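Local coordinates for uncharacterized protein (PDB 3GG7) that binds a manganese ion and is probably a metal-dependent hydrolase of the TatD family, acting on ester bonds, though its substrate is not established, at residues 28-34 with 52-58; 4-9 with 193-199. One frame throughout, in Å; residues are numbered along the deposited sequence.

Interaction 1 of 2, residues 28-34 with 52-58; sequences LTVLSVT and HVWTALG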
ATOM      1  N   LEU A  28      15.680  -6.107   3.816  1.00 22.56           N
ATOM      2  CA  LEU A  28      14.288  -5.796   4.132  1.00 21.81           C
ATOM      3  C   LEU A  28      13.619  -5.352   2.829  1.00 21.12           C
ATOM      4  O   LEU A  28      14.025  -4.359   2.227  1.00 22.05           O
ATOM      5  CB  LEU A  28      14.237  -4.692   5.200  1.00 22.52           C
ATOM      6  CG  LEU A  28      12.921  -4.507   5.943  1.00 23.62           C
ATOM      7  CD1 LEU A  28      13.154  -3.759   7.281  1.00 27.64           C
ATOM      8  CD2 LEU A  28      11.899  -3.791   5.102  1.00 25.15           C
ATOM      9  N   THR A  29      12.645  -6.134   2.367  1.00 20.64           N
ATOM     10  CA  THR A  29      11.906  -5.829   1.159  1.00 20.07           C
ATOM     11  C   THR A  29      10.892  -4.728   1.386  1.00 19.90           C
ATOM     12  O   THR A  29      10.084  -4.783   2.315  1.00 21.05           O
ATOM     13  CB  THR A  29      11.195  -7.064   0.634  1.00 20.26           C
ATOM     14  OG1 THR A  29      12.150  -8.115   0.471  1.00 23.36           O
ATOM     15  CG2 THR A  29      10.467  -6.780  -0.681  1.00 21.67           C
ATOM     16  N   VAL A  30      10.937  -3.706   0.537  1.00 19.38           N
ATOM     17  CA  VAL A  30      10.027  -2.586   0.649  1.00 18.36           C
ATOM     18  C   VAL A  30       9.293  -2.312  -0.654  1.00 18.43           C
ATOM     19  O   VAL A  30       9.867  -2.417  -1.745  1.00 17.89           O
ATOM     20  CB  VAL A  30      10.721  -1.289   1.132  1.00 17.97           C
ATOM     21  CG1 VAL A  30      11.364  -1.492   2.509  1.00 19.23           C
ATOM     22  CG2 VAL A  30      11.778  -0.813   0.116  1.00 20.86           C
ATOM     23  N   LEU A  31       8.007  -2.004  -0.538  1.00 16.81           N
ATOM     24  CA  LEU A  31       7.250  -1.454  -1.655  1.00 17.35           C
ATOM     25  C   LEU A  31       7.313   0.048  -1.517  1.00 16.59           C
ATOM     26  O   LEU A  31       6.623   0.666  -0.725  1.00 17.77           O
ATOM     27  CB  LEU A  31       5.795  -1.949  -1.686  1.00 18.31           C
ATOM     28  CG  LEU A  31       5.053  -1.532  -2.945  1.00 18.53           C
ATOM     29  CD1 LEU A  31       5.511  -2.423  -4.108  1.00 20.01           C
ATOM     30  CD2 LEU A  31       3.514  -1.606  -2.726  1.00 19.10           C
ATOM     31  N   SER A  32       8.149   0.624  -2.370  1.00 16.50           N
ATOM     32  CA  SER A  32       8.440   2.051  -2.405  1.00 16.96           C
ATOM     33  C   SER A  32       7.373   2.720  -3.276  1.00 17.06           C
ATOM     34  O   SER A  32       7.433   2.623  -4.513  1.00 16.89           O
ATOM     35  CB  SER A  32       9.849   2.227  -2.993  1.00 17.11           C
ATOM     36  OG  SER A  32      10.213   3.598  -3.143  1.00 17.17           O
ATOM     37  N   VAL A  33       6.374   3.329  -2.646  1.00 17.36           N
ATOM     38  CA  VAL A  33       5.237   3.895  -3.356  1.00 17.16           C
ATOM     39  C   VAL A  33       5.472   5.350  -3.729  1.00 16.86           C
ATOM     40  O   VAL A  33       6.283   6.058  -3.080  1.00 18.44           O
ATOM     41  CB  VAL A  33       3.913   3.725  -2.562  1.00 16.02           C
ATOM     42  CG1 VAL A  33       3.581   2.210  -2.398  1.00 18.72           C
ATOM     43  CG2 VAL A  33       3.996   4.391  -1.161  1.00 18.40           C
ATOM     44  N   THR A  34       4.771   5.802  -4.770  1.00 16.89           N
ATOM     45  CA  THR A  34       4.882   7.192  -5.234  1.00 17.22           C
ATOM     46  C   THR A  34       3.549   7.924  -5.083  1.00 17.50           C
ATOM     47  O   THR A  34       2.470   7.296  -4.935  1.00 18.97           O
ATOM     48  CB  THR A  34       5.400   7.261  -6.685  1.00 17.23           C
ATOM     49  OG1 THR A  34       4.667   6.368  -7.534  1.00 17.91           O
ATOM     50  CG2 THR A  34       6.870   6.865  -6.772  1.00 18.98           C
ATOM     51  N   HIS A  52      15.983  -5.271  -3.089  1.00 17.56           N
ATOM     52  CA  HIS A  52      14.900  -5.250  -2.090  1.00 18.11           C
ATOM     53  C   HIS A  52      14.011  -4.048  -2.195  1.00 17.36           C
ATOM     54  O   HIS A  52      13.021  -3.975  -1.466  1.00 19.07           O
ATOM     55  CB  HIS A  52      15.467  -5.317  -0.688  1.00 18.91           C
ATOM     56  CG  HIS A  52      16.051  -6.656  -0.370  1.00 20.01           C
ATOM     57  ND1 HIS A  52      17.355  -6.982  -0.676  1.00 21.48           N
ATOM     58  CD2 HIS A  52      15.473  -7.783   0.101  1.00 23.25           C
ATOM     59  CE1 HIS A  52      17.559  -8.249  -0.353  1.00 24.20           C
ATOM     60  NE2 HIS A  52      16.443  -8.753   0.134  1.00 24.32           N
ATOM     61  N   VAL A  53      14.304  -3.117  -3.091  1.00 16.77           N
ATOM     62  CA  VAL A  53      13.486  -1.917  -3.244  1.00 16.63           C
ATOM     63  C   VAL A  53      12.615  -2.101  -4.493  1.00 16.80           C
ATOM     64  O   VAL A  53      13.128  -2.102  -5.611  1.00 16.12           O
ATOM     65  CB  VAL A  53      14.364  -0.651  -3.414  1.00 17.56           C
ATOM     66  CG1 VAL A  53      13.478   0.575  -3.644  1.00 19.18           C
ATOM     67  CG2 VAL A  53      15.264  -0.432  -2.165  1.00 19.49           C
ATOM     68  N   TRP A  54      11.312  -2.283  -4.294  1.00 17.40           N
ATOM     69  CA  TRP A  54      10.357  -2.546  -5.374  1.00 16.84           C
ATOM     70  C   TRP A  54       9.483  -1.310  -5.509  1.00 17.43           C
ATOM     71  O   TRP A  54       8.691  -0.987  -4.611  1.00 17.30           O
ATOM     72  CB  TRP A  54       9.487  -3.749  -5.000  1.00 16.99           C
ATOM     73  CG  TRP A  54      10.227  -5.042  -4.755  1.00 17.93           C
ATOM     74  CD1 TRP A  54      11.573  -5.285  -4.894  1.00 20.41           C
ATOM     75  CD2 TRP A  54       9.638  -6.298  -4.358  1.00 19.35           C
ATOM     76  NE1 TRP A  54      11.840  -6.604  -4.606  1.00 20.35           N
ATOM     77  CE2 TRP A  54      10.674  -7.240  -4.268  1.00 20.10           C
ATOM     78  CE3 TRP A  54       8.329  -6.701  -4.067  1.00 21.97           C
ATOM     79  CZ2 TRP A  54      10.455  -8.568  -3.884  1.00 20.21           C
ATOM     80  CZ3 TRP A  54       8.112  -8.016  -3.707  1.00 20.42           C
ATOM     81  CH2 TRP A  54       9.180  -8.937  -3.627  1.00 21.57           C
ATOM     82  N   THR A  55       9.604  -0.617  -6.632  1.00 16.80           N
ATOM     83  CA  THR A  55       8.987   0.701  -6.781  1.00 17.24           C
ATOM     84  C   THR A  55       7.608   0.585  -7.462  1.00 17.11           C
ATOM     85  O   THR A  55       7.430  -0.150  -8.467  1.00 17.58           O
ATOM     86  CB  THR A  55       9.891   1.640  -7.585  1.00 17.66           C
ATOM     87  OG1 THR A  55      11.253   1.538  -7.140  1.00 16.75           O
ATOM     88  CG2 THR A  55       9.418   3.103  -7.479  1.00 16.64           C
ATOM     89  N   ALA A  56       6.635   1.309  -6.898  1.00 16.40           N
ATOM     90  CA  ALA A  56       5.237   1.327  -7.368  1.00 15.96           C
ATOM     91  C   ALA A  56       4.921   2.728  -7.941  1.00 16.52           C
ATOM     92  O   ALA A  56       5.474   3.747  -7.479  1.00 17.01           O
ATOM     93  CB  ALA A  56       4.281   0.973  -6.226  1.00 16.43           C
ATOM     94  N   LEU A  57       4.080   2.742  -8.978  1.00 16.53           N
ATOM     95  CA  LEU A  57       3.693   3.905  -9.752  1.00 16.99           C
ATOM     96  C   LEU A  57       2.322   4.339  -9.239  1.00 16.90           C
ATOM     97  O   LEU A  57       1.337   3.592  -9.325  1.00 17.18           O
ATOM     98  CB  LEU A  57       3.633   3.548 -11.229  1.00 17.39           C
ATOM     99  CG  LEU A  57       3.191   4.655 -12.152  1.00 16.43           C
ATOM    100  CD1 LEU A  57       4.262   5.709 -12.244  1.00 18.34           C
ATOM    101  CD2 LEU A  57       2.946   4.030 -13.552  1.00 19.70           C
ATOM    102  N   GLY A  58       2.239   5.559  -8.709  1.00 17.51           N
ATOM    103  CA  GLY A  58       1.057   5.993  -7.973  1.00 18.07           C
ATOM    104  C   GLY A  58       0.521   7.345  -8.371  1.00 18.27           C
ATOM    105  O   GLY A  58       1.074   8.041  -9.235  1.00 17.97           O
TER
HETATM  106  O   HOH W   1      12.045   3.296  -5.069  1.00 17.97           O

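Interaction 2 of 2, residues 4-9 with 193-199; sequences IDFHVH and TETDGPF. With MN (manganese (II) ion), chain B.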
ATOM      1  N   ILE A   4       9.292  -7.552   5.718  1.00 22.94           N
ATOM      2  CA  ILE A   4       8.669  -6.923   4.550  1.00 22.68           C
ATOM      3  C   ILE A   4       7.876  -5.692   4.960  1.00 21.60           C
ATOM      4  O   ILE A   4       7.044  -5.764   5.869  1.00 21.30           O
ATOM      5  CB  ILE A   4       7.685  -7.858   3.856  1.00 23.78           C
ATOM      6  CG1 ILE A   4       8.326  -9.201   3.516  1.00 26.77           C
ATOM      7  CG2 ILE A   4       7.128  -7.179   2.592  1.00 25.72           C
ATOM      8  CD1 ILE A   4       9.436  -9.122   2.615  1.00 29.63           C
ATOM      9  N   ASP A   5       8.115  -4.554   4.296  1.00 20.30           N
ATOM     10  CA  ASP A   5       7.332  -3.336   4.512  1.00 20.06           C
ATOM     11  C   ASP A   5       6.672  -3.035   3.165  1.00 20.11           C
ATOM     12  O   ASP A   5       7.305  -2.439   2.279  1.00 19.74           O
ATOM     13  CB  ASP A   5       8.193  -2.139   4.939  1.00 20.92           C
ATOM     14  CG  ASP A   5       7.370  -0.880   5.163  1.00 20.65           C
ATOM     15  OD1 ASP A   5       6.158  -0.827   4.795  1.00 19.96           O
ATOM     16  OD2 ASP A   5       7.914   0.088   5.728  1.00 22.60           O
ATOM     17  N   PHE A   6       5.420  -3.442   3.006  1.00 19.19           N
ATOM     18  CA  PHE A   6       4.799  -3.415   1.701  1.00 18.74           C
ATOM     19  C   PHE A   6       3.998  -2.139   1.418  1.00 18.77           C
ATOM     20  O   PHE A   6       3.123  -2.145   0.566  1.00 20.08           O
ATOM     21  CB  PHE A   6       3.953  -4.676   1.466  1.00 19.17           C
ATOM     22  CG  PHE A   6       4.082  -5.225   0.080  1.00 18.96           C
ATOM     23  CD1 PHE A   6       5.270  -5.823  -0.298  1.00 19.73           C
ATOM     24  CD2 PHE A   6       3.079  -5.093  -0.867  1.00 20.41           C
ATOM     25  CE1 PHE A   6       5.420  -6.316  -1.567  1.00 24.06           C
ATOM     26  CE2 PHE A   6       3.252  -5.585  -2.153  1.00 21.95           C
ATOM     27  CZ  PHE A   6       4.397  -6.212  -2.482  1.00 22.83           C
ATOM     28  N   HIS A   7       4.362  -1.033   2.047  1.00 17.63           N
ATOM     29  CA  HIS A   7       3.865   0.279   1.677  1.00 17.99           C
ATOM     30  C   HIS A   7       4.631   1.315   2.466  1.00 18.23           C
ATOM     31  O   HIS A   7       4.337   1.551   3.647  1.00 19.61           O
ATOM     32  CB  HIS A   7       2.370   0.392   1.969  1.00 17.26           C
ATOM     33  CG  HIS A   7       1.774   1.723   1.633  1.00 17.03           C
ATOM     34  ND1 HIS A   7       0.966   1.913   0.540  1.00 17.18           N
ATOM     35  CD2 HIS A   7       1.879   2.940   2.241  1.00 18.21           C
ATOM     36  CE1 HIS A   7       0.586   3.180   0.492  1.00 18.19           C
ATOM     37  NE2 HIS A   7       1.105   3.818   1.519  1.00 19.02           N
ATOM     38  N   VAL A   8       5.601   1.951   1.808  1.00 17.20           N
ATOM     39  CA  VAL A   8       6.414   2.976   2.433  1.00 18.32           C
ATOM     40  C   VAL A   8       6.849   4.037   1.418  1.00 18.78           C
ATOM     41  O   VAL A   8       7.104   3.727   0.259  1.00 18.83           O
ATOM     42  CB  VAL A   8       7.596   2.352   3.195  1.00 18.50           C
ATOM     43  CG1 VAL A   8       8.553   1.557   2.246  1.00 18.82           C
ATOM     44  CG2 VAL A   8       8.370   3.396   3.988  1.00 20.28           C
ATOM     45  N   HIS A   9       6.899   5.290   1.866  1.00 18.23           N
ATOM     46  CA  HIS A   9       7.248   6.412   1.010  1.00 17.72           C
ATOM     47  C   HIS A   9       8.720   6.726   1.156  1.00 17.98           C
ATOM     48  O   HIS A   9       9.082   7.721   1.798  1.00 18.85           O
ATOM     49  CB  HIS A   9       6.385   7.630   1.336  1.00 18.14           C
ATOM     50  CG  HIS A   9       4.915   7.377   1.178  1.00 17.97           C
ATOM     51  ND1 HIS A   9       4.214   7.766   0.057  1.00 17.82           N
ATOM     52  CD2 HIS A   9       4.014   6.787   1.998  1.00 18.66           C
ATOM     53  CE1 HIS A   9       2.949   7.407   0.185  1.00 18.74           C
ATOM     54  NE2 HIS A   9       2.793   6.826   1.359  1.00 18.78           N
ATOM     55  N   THR A 193       2.529  -6.914   5.841  1.00 21.90           N
ATOM     56  CA  THR A 193       2.929  -5.930   6.836  1.00 21.01           C
ATOM     57  C   THR A 193       3.414  -4.653   6.130  1.00 20.99           C
ATOM     58  O   THR A 193       3.978  -4.739   5.063  1.00 21.22           O
ATOM     59  CB  THR A 193       4.040  -6.496   7.743  1.00 21.40           C
ATOM     60  OG1 THR A 193       5.055  -7.116   6.953  1.00 20.96           O
ATOM     61  CG2 THR A 193       3.482  -7.553   8.723  1.00 22.94           C
ATOM     62  N   GLU A 194       3.219  -3.498   6.760  1.00 19.96           N
ATOM     63  CA  GLU A 194       3.676  -2.193   6.224  1.00 20.21           C
ATOM     64  C   GLU A 194       4.028  -1.252   7.365  1.00 20.39           C
ATOM     65  O   GLU A 194       3.690  -1.539   8.519  1.00 20.31           O
ATOM     66  CB  GLU A 194       2.574  -1.536   5.377  1.00 19.79           C
ATOM     67  CG  GLU A 194       1.326  -1.091   6.176  1.00 19.65           C
ATOM     68  CD  GLU A 194       0.381  -0.172   5.377  1.00 20.54           C
ATOM     69  OE1 GLU A 194      -0.005  -0.538   4.251  1.00 22.36           O
ATOM     70  OE2 GLU A 194       0.070   0.932   5.875  1.00 23.87           O
ATOM     71  N   THR A 195       4.671  -0.123   7.069  1.00 19.64           N
ATOM     72  CA  THR A 195       4.769   0.997   8.000  1.00 20.66           C
ATOM     73  C   THR A 195       4.036   2.270   7.561  1.00 20.37           C
ATOM     74  O   THR A 195       3.588   3.038   8.389  1.00 20.98           O
ATOM     75  CB  THR A 195       6.205   1.429   8.302  1.00 21.65           C
ATOM     76  OG1 THR A 195       6.832   1.942   7.107  1.00 21.66           O
ATOM     77  CG2 THR A 195       7.022   0.283   8.905  1.00 21.22           C
ATOM     78  N   ASP A 196       3.988   2.543   6.256  1.00 19.71           N
ATOM     79  CA  ASP A 196       3.565   3.841   5.766  1.00 20.34           C
ATOM     80  C   ASP A 196       4.445   4.991   6.294  1.00 20.06           C
ATOM     81  O   ASP A 196       3.968   6.134   6.441  1.00 21.27           O
ATOM     82  CB  ASP A 196       2.088   4.131   6.070  1.00 20.22           C
ATOM     83  CG  ASP A 196       1.490   5.175   5.129  1.00 20.88           C
ATOM     84  OD1 ASP A 196       1.990   5.319   3.988  1.00 19.61           O
ATOM     85  OD2 ASP A 196       0.504   5.843   5.527  1.00 20.77           O
ATOM     86  N   GLY A 197       5.719   4.716   6.567  1.00 20.41           N
ATOM     87  CA  GLY A 197       6.649   5.791   6.886  1.00 21.13           C
ATOM     88  C   GLY A 197       6.796   6.696   5.680  1.00 22.11           C
ATOM     89  O   GLY A 197       6.616   6.255   4.541  1.00 21.08           O
ATOM     90  N   PRO A 198       7.106   7.982   5.889  1.00 23.10           N
ATOM     91  CA  PRO A 198       7.237   8.681   7.187  1.00 24.24           C
ATOM     92  C   PRO A 198       5.910   9.287   7.682  1.00 25.31           C
ATOM     93  O   PRO A 198       5.906  10.034   8.672  1.00 27.76           O
ATOM     94  CB  PRO A 198       8.245   9.788   6.855  1.00 24.47           C
ATOM     95  CG  PRO A 198       7.919  10.163   5.464  1.00 24.30           C
ATOM     96  CD  PRO A 198       7.434   8.883   4.765  1.00 22.71           C
ATOM     97  N   PHE A 199       4.802   8.996   7.002  1.00 26.72           N
ATOM     98  CA  PHE A 199       3.483   9.513   7.390  1.00 27.51           C
ATOM     99  C   PHE A 199       3.052   9.034   8.764  1.00 28.03           C
ATOM    100  O   PHE A 199       2.583   9.825   9.606  1.00 28.26           O
ATOM    101  CB  PHE A 199       2.424   9.080   6.385  1.00 28.09           C
ATOM    102  CG  PHE A 199       2.417   9.872   5.124  1.00 30.29           C
ATOM    103  CD1 PHE A 199       2.236  11.246   5.161  1.00 31.94           C
ATOM    104  CD2 PHE A 199       2.511   9.251   3.893  1.00 31.45           C
ATOM    105  CE1 PHE A 199       2.202  11.988   3.987  1.00 33.12           C
ATOM    106  CE2 PHE A 199       2.477   9.993   2.712  1.00 32.62           C
ATOM    107  CZ  PHE A 199       2.320  11.350   2.757  1.00 33.53           C
TER
HETATM  108 MN    MN B 253       1.054   5.865   2.039  1.00 16.50          MN
HETATM  109  O   HOH W   2       7.463  -8.765   7.545  1.00 24.39           O
HETATM  110  O   HOH W   3      -0.455   6.600   3.193  1.00 22.24           O

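Interaction 1 of 2, residues 28-34 with 52-58
Strands 29-32 and 53-55 run parallel, their axes 4.6 Å apart at closest approach and inclined at 22°. Four backbone hydrogen bonds fix the register: V30 N to H52 O (2.9 Å), W54 N to V30 O (2.9 Å), S32 N to W54 O (2.8 Å) and A56 N to S32 O (2.8 Å). V30 and S32 thus each bond through both N and O to residues flanking their partners V53 and T55. Past the strand, T34 takes over with its side chain: OG1 donates to A56 O (2.7 Å) and weakly accepts from G58 N (2.8 Å).

V30, S32, V53 and T55 share one sheet face, where V30 CG2 lies 4.2 Å from V53 CG2 and a water bridges S32 OG (2.7 Å) and T55 OG1 (2.8 Å). L31 and W54 occupy the other face; L31 CD1 reaches A56 CB at 4.2 Å. T29 CG2 sits 3.6 Å from the centroid of the six-membered ring of W54, only 10° off its normal, a CH-pi contact. H52 ND1 is hydrogen-bonded to E24 OE1.

In this beta-alpha-beta crossover through helix 40-44, main-chain bonds set the register, T34 OG1 extends the pairing, and apolar contacts and one water add to it.

Interaction 2 of 2, residues 4-9 with 193-199
Side chains and backbone share the contact between 4-9 and 193-199, the end of strand 191-193 and the loop after it. D5, with chi1 at 180° (t), swings its carboxylate to the loop: OD1 accepts from T195 N (2.8 Å) and OD2 from T195 OG1 (2.6 Å). OD1 also accepts from H7 N at 3.3 Å, an Asx turn, while T195 OG1 accepts from G197 N at 3.0 Å, an ST turn. T193, in the p rotamer, donates OG1 to I4 O (2.6 Å), and a water links that OG1 (3.0 Å) to I4 N (2.9 Å). Three backbone hydrogen bonds follow: F6 N to T193 O (2.8 Å), D196 N to H7 O (2.8 Å) and H9 N to G197 O (2.9 Å).

H7 (t) and H9 (m) both point CA-to-CB toward the loop and bring their NE2 atoms to 2.1 Å from manganese; D196 (t) adds OD1 at 2.2 Å, although its CA-to-CB bond points away overall. A second water, 2.0 Å from the metal, donates to D196 OD2 (2.6 Å), and E86 completes the observed site. The HxH pair is a signature of this superfamily. F199 turns its edge to the face of H9 in a T-shaped stack, centroids 4.7 Å apart and planes at 85°. P198, after a cis peptide bond, lays CD 3.8 Å from H9 CB.

H7 ND1 is hydrogen-bonded to S122 OG; E194 OE1 and OE2 to S168 OG and H148 ND1. Strand 29-32 flanks strand 4-8 in its sheet; T193 packs on helices 212-223 and 227-243, while I4 and F6 also touch the latter.

The two contacts lie side by side, centres about 9 Å apart. Along the chain 4-9 comes first, then 28-34 and 52-58, and finally 193-199, so interaction 1 is nested within the loop that interaction 2 closes. Strand 29-32 is the middle member of the parallel sheet 4-8, 29-32, 53-55, and two probable backbone hydrogen bonds join the contacts directly: D5 N to T29 O (2.8 Å) and L31 N to D5 O (2.9 Å). Interaction 1 continues that sheet outward, whereas interaction 2 joins its first strand to the chain leaving the last barrel strand, 191-193, consistent with a TIM-barrel closure. V33 packs on H7 and H9, linking interaction 1 to the manganese site.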